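Local coordinates for Thiol:disulfide interchange protein (Klebsiella pneumoniae, PDB 6DXN) that probably acts as a periplasmic thiol:disulfide oxidoreductase of the DsbA subfamily, with a thioredoxin-like fold, at residues Q21-V26 with I137-N142; A81-V86 with N130-A135. All coordinates share one frame; numbering follows the deposited sequence. Where two conformers were deposited one is given.

Interaction 1: residues Q21-V26 with I137-N142; sequences QPPPLV and IARQDN
With its CG anti to the backbone N (chi1 174°), Arg139 leaves its helix directed at the 21-26 segment; a bend at chi2 (68°) and an extended remainder carry the guanidinium to the carbonyl of Gln21. There Arg139 NH2 donates to Gln21 O at 2.6 Å. The bond is nearly straight, 168° at the hydrogen, and lies in both the carbonyl plane and the guanidinium plane, so the acceptor meets the edge of the cation. The Pro23 ring and the arginine side chain come at each other from opposite directions, with Pro23 CD 3.4 Å from Arg139 NH2, oblique to the guanidinium plane. The long side chain makes the reach, since the closest pair of CA atoms, those of Pro22 and Arg139, is 10.1 Å apart. A weak hydrogen bond from Arg139 NE to Tyr62 OH gives the group a second partner and may help to set its orientation. Tyr62 belongs to strand 60-63, which also packs against Pro23, Val26 and Gln140. Helix 131-146 is therefore linked, through one arginine, to the proline-rich lead-in to strand 25-29 of the thioredoxin-like sheet, while helix 71-83 packs against Ile137 and Gln140.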
# COMPACT_ATOMS: atom_id res chain seq x y z
N GLN A 21 1.80 14.00 -11.75
CA GLN A 21 2.55 13.97 -10.49
C GLN A 21 2.32 12.64 -9.78
O GLN A 21 1.52 12.54 -8.86
CB GLN A 21 2.14 15.15 -9.61
CG GLN A 21 2.40 16.51 -10.25
CD GLN A 21 3.87 16.76 -10.54
OE1 GLN A 21 4.75 16.34 -9.79
NE2 GLN A 21 4.14 17.48 -11.61
N PRO A 22 3.03 11.56 -10.19
CA PRO A 22 2.88 10.26 -9.56
C PRO A 22 3.57 10.21 -8.20
O PRO A 22 4.58 10.88 -8.00
CB PRO A 22 3.58 9.31 -10.54
CG PRO A 22 4.66 10.17 -11.16
CD PRO A 22 4.05 11.56 -11.25
N PRO A 23 3.07 9.42 -7.23
CA PRO A 23 3.74 9.30 -5.94
C PRO A 23 5.19 8.90 -6.17
O PRO A 23 5.50 8.14 -7.10
CB PRO A 23 2.97 8.20 -5.21
CG PRO A 23 1.61 8.19 -5.87
CD PRO A 23 1.84 8.62 -7.30
N PRO A 24 6.15 9.45 -5.41
CA PRO A 24 7.54 9.03 -5.54
C PRO A 24 7.67 7.52 -5.26
O PRO A 24 8.54 6.84 -5.83
CB PRO A 24 8.28 9.85 -4.48
CG PRO A 24 7.38 11.04 -4.22
CD PRO A 24 5.97 10.55 -4.45
N LEU A 25 6.80 7.02 -4.37
CA LEU A 25 6.82 5.62 -3.99
C LEU A 25 5.41 5.20 -3.54
O LEU A 25 4.85 5.77 -2.59
CB LEU A 25 7.83 5.43 -2.86
CG LEU A 25 7.97 3.99 -2.34
CD1 LEU A 25 8.56 3.09 -3.41
CD2 LEU A 25 8.82 3.95 -1.08
N VAL A 26 4.86 4.21 -4.23
CA VAL A 26 3.53 3.73 -3.92
C VAL A 26 3.51 2.20 -4.04
O VAL A 26 4.15 1.62 -4.93
CB VAL A 26 2.46 4.41 -4.81
CG1 VAL A 26 2.65 4.12 -6.29
CG2 VAL A 26 1.04 4.05 -4.38
N ILE A 137 -9.59 8.94 -1.83
CA ILE A 137 -10.30 7.77 -2.37
C ILE A 137 -10.23 7.84 -3.91
O ILE A 137 -9.96 6.84 -4.57
CB ILE A 137 -11.76 7.73 -1.86
CG1 ILE A 137 -11.82 7.50 -0.35
CG2 ILE A 137 -12.58 6.69 -2.61
CD1 ILE A 137 -13.17 7.75 0.26
N ALA A 138 -10.46 9.03 -4.48
CA ALA A 138 -10.45 9.17 -5.94
C ALA A 138 -9.03 8.99 -6.48
O ALA A 138 -8.85 8.38 -7.54
CB ALA A 138 -11.06 10.49 -6.34
N ARG A 139 -8.03 9.51 -5.75
CA ARG A 139 -6.61 9.40 -6.12
C ARG A 139 -6.21 7.92 -6.24
O ARG A 139 -5.55 7.51 -7.21
CB ARG A 139 -5.74 10.10 -5.07
CG ARG A 139 -4.24 9.96 -5.23
CD ARG A 139 -3.67 10.66 -6.46
NE ARG A 139 -2.21 10.74 -6.44
CZ ARG A 139 -1.48 11.33 -7.38
NH1 ARG A 139 -2.06 11.88 -8.43
NH2 ARG A 139 -0.16 11.38 -7.26
N GLN A 140 -6.58 7.14 -5.22
CA GLN A 140 -6.29 5.71 -5.15
C GLN A 140 -6.88 4.97 -6.36
O GLN A 140 -6.17 4.23 -7.03
CB GLN A 140 -6.79 5.16 -3.81
CG GLN A 140 -5.85 5.49 -2.65
CD GLN A 140 -6.47 5.21 -1.29
OE1 GLN A 140 -6.09 4.27 -0.60
NE2 GLN A 140 -7.45 6.01 -0.92
N ASP A 141 -8.17 5.19 -6.65
CA ASP A 141 -8.87 4.53 -7.76
C ASP A 141 -8.30 4.98 -9.12
O ASP A 141 -8.10 4.17 -10.04
CB ASP A 141 -10.38 4.80 -7.70
CG ASP A 141 -11.09 4.22 -6.49
OD1 ASP A 141 -10.55 3.25 -5.89
OD2 ASP A 141 -12.17 4.74 -6.14
N ASN A 142 -8.03 6.28 -9.25
CA ASN A 142 -7.55 6.85 -10.50
C ASN A 142 -6.17 6.29 -10.88
O ASN A 142 -5.91 5.99 -12.05
CB ASN A 142 -7.46 8.38 -10.43
CG ASN A 142 -7.11 9.00 -11.76
OD1 ASN A 142 -7.65 8.63 -12.80
ND2 ASN A 142 -6.20 9.97 -11.73

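Interaction 2: residues A81-V86 with N130-A135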
# COMPACT_ATOMS: atom_id res chain seq x y z
N ALA A 81 -8.64 6.30 7.68
CA ALA A 81 -7.58 5.83 8.58
C ALA A 81 -6.38 6.79 8.60
O ALA A 81 -5.82 7.06 9.67
CB ALA A 81 -7.13 4.45 8.14
N GLN A 82 -6.01 7.31 7.42
CA GLN A 82 -4.86 8.21 7.26
C GLN A 82 -5.23 9.65 7.64
O GLN A 82 -4.40 10.39 8.15
CB GLN A 82 -4.35 8.14 5.81
CG GLN A 82 -3.85 6.76 5.43
CD GLN A 82 -3.67 6.60 3.94
OE1 GLN A 82 -4.13 5.63 3.35
NE2 GLN A 82 -3.01 7.56 3.32
N TYR A 83 -6.49 10.02 7.39
CA TYR A 83 -7.00 11.35 7.74
C TYR A 83 -7.07 11.47 9.26
O TYR A 83 -6.74 12.52 9.83
CB TYR A 83 -8.37 11.59 7.09
CG TYR A 83 -9.08 12.82 7.59
CD1 TYR A 83 -8.80 14.08 7.07
CD2 TYR A 83 -10.05 12.74 8.57
CE1 TYR A 83 -9.45 15.21 7.53
CE2 TYR A 83 -10.71 13.86 9.04
CZ TYR A 83 -10.41 15.11 8.51
OH TYR A 83 -11.06 16.22 8.97
N ALA A 84 -7.55 10.39 9.90
CA ALA A 84 -7.63 10.31 11.36
C ALA A 84 -6.24 10.00 11.92
O ALA A 84 -6.01 10.07 13.13
CB ALA A 84 -8.62 9.25 11.75
N GLY A 85 -5.33 9.62 11.02
CA GLY A 85 -3.95 9.31 11.38
C GLY A 85 -3.81 8.00 12.14
O GLY A 85 -2.75 7.76 12.71
N VAL A 86 -4.87 7.16 12.14
CA VAL A 86 -4.85 5.86 12.83
C VAL A 86 -4.55 4.75 11.82
O VAL A 86 -4.79 3.56 12.10
CB VAL A 86 -6.18 5.57 13.56
CG1 VAL A 86 -6.52 6.67 14.56
CG2 VAL A 86 -7.34 5.35 12.59
N ASN A 130 -15.75 14.12 4.49
CA ASN A 130 -14.61 15.05 4.41
C ASN A 130 -14.05 15.14 2.98
O ASN A 130 -13.83 14.14 2.28
CB ASN A 130 -13.55 14.67 5.45
CG ASN A 130 -12.35 15.60 5.44
OD1 ASN A 130 -11.43 15.42 4.64
ND2 ASN A 130 -12.32 16.54 6.36
N PHE A 131 -13.79 16.38 2.57
CA PHE A 131 -13.28 16.65 1.22
C PHE A 131 -11.91 15.98 0.97
O PHE A 131 -11.68 15.51 -0.12
CB PHE A 131 -13.25 18.16 0.94
CG PHE A 131 -12.16 18.95 1.64
CD1 PHE A 131 -10.92 19.12 1.03
CD2 PHE A 131 -12.37 19.54 2.88
CE1 PHE A 131 -9.92 19.85 1.65
CE2 PHE A 131 -11.36 20.26 3.50
CZ PHE A 131 -10.14 20.41 2.89
N MSE A 132 -11.05 15.94 1.99
CA MSE A 132 -9.70 15.35 1.83
C MSE A 132 -9.80 13.85 1.73
O MSE A 132 -9.04 13.22 1.00
CB MSE A 132 -8.74 15.71 2.96
CG MSE A 132 -8.21 17.13 2.77
SE MSE A 132 -7.55 17.86 4.48
CE MSE A 132 -5.79 16.97 4.46
N VAL A 133 -10.76 13.27 2.46
CA VAL A 133 -10.98 11.81 2.46
C VAL A 133 -11.42 11.37 1.06
O VAL A 133 -10.86 10.44 0.48
CB VAL A 133 -12.00 11.41 3.55
CG1 VAL A 133 -12.56 10.01 3.34
CG2 VAL A 133 -11.38 11.54 4.93
N LYS A 134 -12.37 12.11 0.49
CA LYS A 134 -12.93 11.83 -0.84
C LYS A 134 -11.85 12.00 -1.91
O LYS A 134 -11.82 11.26 -2.88
CB LYS A 134 -14.11 12.76 -1.11
CG LYS A 134 -15.28 12.60 -0.15
CD LYS A 134 -16.24 13.78 -0.18
CE LYS A 134 -17.04 13.91 -1.46
NZ LYS A 134 -18.00 12.79 -1.62
N ALA A 135 -10.99 13.01 -1.74
CA ALA A 135 -9.94 13.28 -2.71
C ALA A 135 -8.94 12.11 -2.75
O ALA A 135 -8.47 11.75 -3.82
CB ALA A 135 -9.25 14.58 -2.39
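Asn130 OD1 accepts from two backbone amides at the start of helix 131-146 while its amide group lies against the ring of Tyr83. Val133 N donates to Asn130 OD1 at 3.1 Å, in the plane of the side-chain carbonyl and on a lone pair. The second donor, Met132 N, is closer at 2.7 Å but badly angled, only 129° at the hydrogen, and its bond is weak. Asn130 occupies the N-cap position, and these are its side-chain capping bonds.

Tyr83 reaches this cap from the C-terminal part of helix 71-83. Its CG stands anti to the backbone N (chi1 170°), which sends the ring across to the first turn of helix 131-146. The phenol end meets the asparagine: Tyr83 CZ is 3.2 Å from Asn130 ND2, and Tyr83 CE1 is 3.5 Å from Asn130 OD1. Ring and amide planes are inclined by 46°, neither stacked nor perpendicular. Although Tyr83 OH comes within 2.9 Å of Asn130 ND2, the angle is too poor for a hydrogen bond.

Nearer the backbone, Val133 crosses Tyr83 at about a right angle. Its CG2 branch, anti to its carbonyl carbon, lies 3.7 Å from Tyr83 CB and equally close to Tyr83 CG. Selenomethionine Met132 adds a looser touch, with its CB 4.4 Å from Tyr83 CD1. Met127 of the preceding helix 121-129 also packs against Tyr83.

The contact joins two helices of the helical region that DsbA proteins carry inserted in the thioredoxin fold. It rests on apolar contact and on ring against amide, with a close but poorly angled OH-ND2 pair, and the definite polar bonding stays within the cap. The capping bonds of OD1 probably also hold the amide plane against which the tyrosine lies.

How the interactions relate
From the N terminus, the chain passes first through 21-26 and then, within helix 71-83 and the residues that follow, through 81-86. Continuing across helices 87-99, 107-115 and 121-129, it returns at 130-135, where interaction 2 closes a loop whose regular secondary structure is all helix. The next residues along helix 131-146 bring in 137-142, and interaction 1 closes the longer loop, inside which interaction 2 is nested. The two contacts lie about 14 Å apart, centre to centre, and share this helix: its first turn meets the C-terminal part of helix 71-83, whereas its middle reaches the loop leading into strand 25-29. Helix 131-146 thereby joins the helical region to the approach to the sheet.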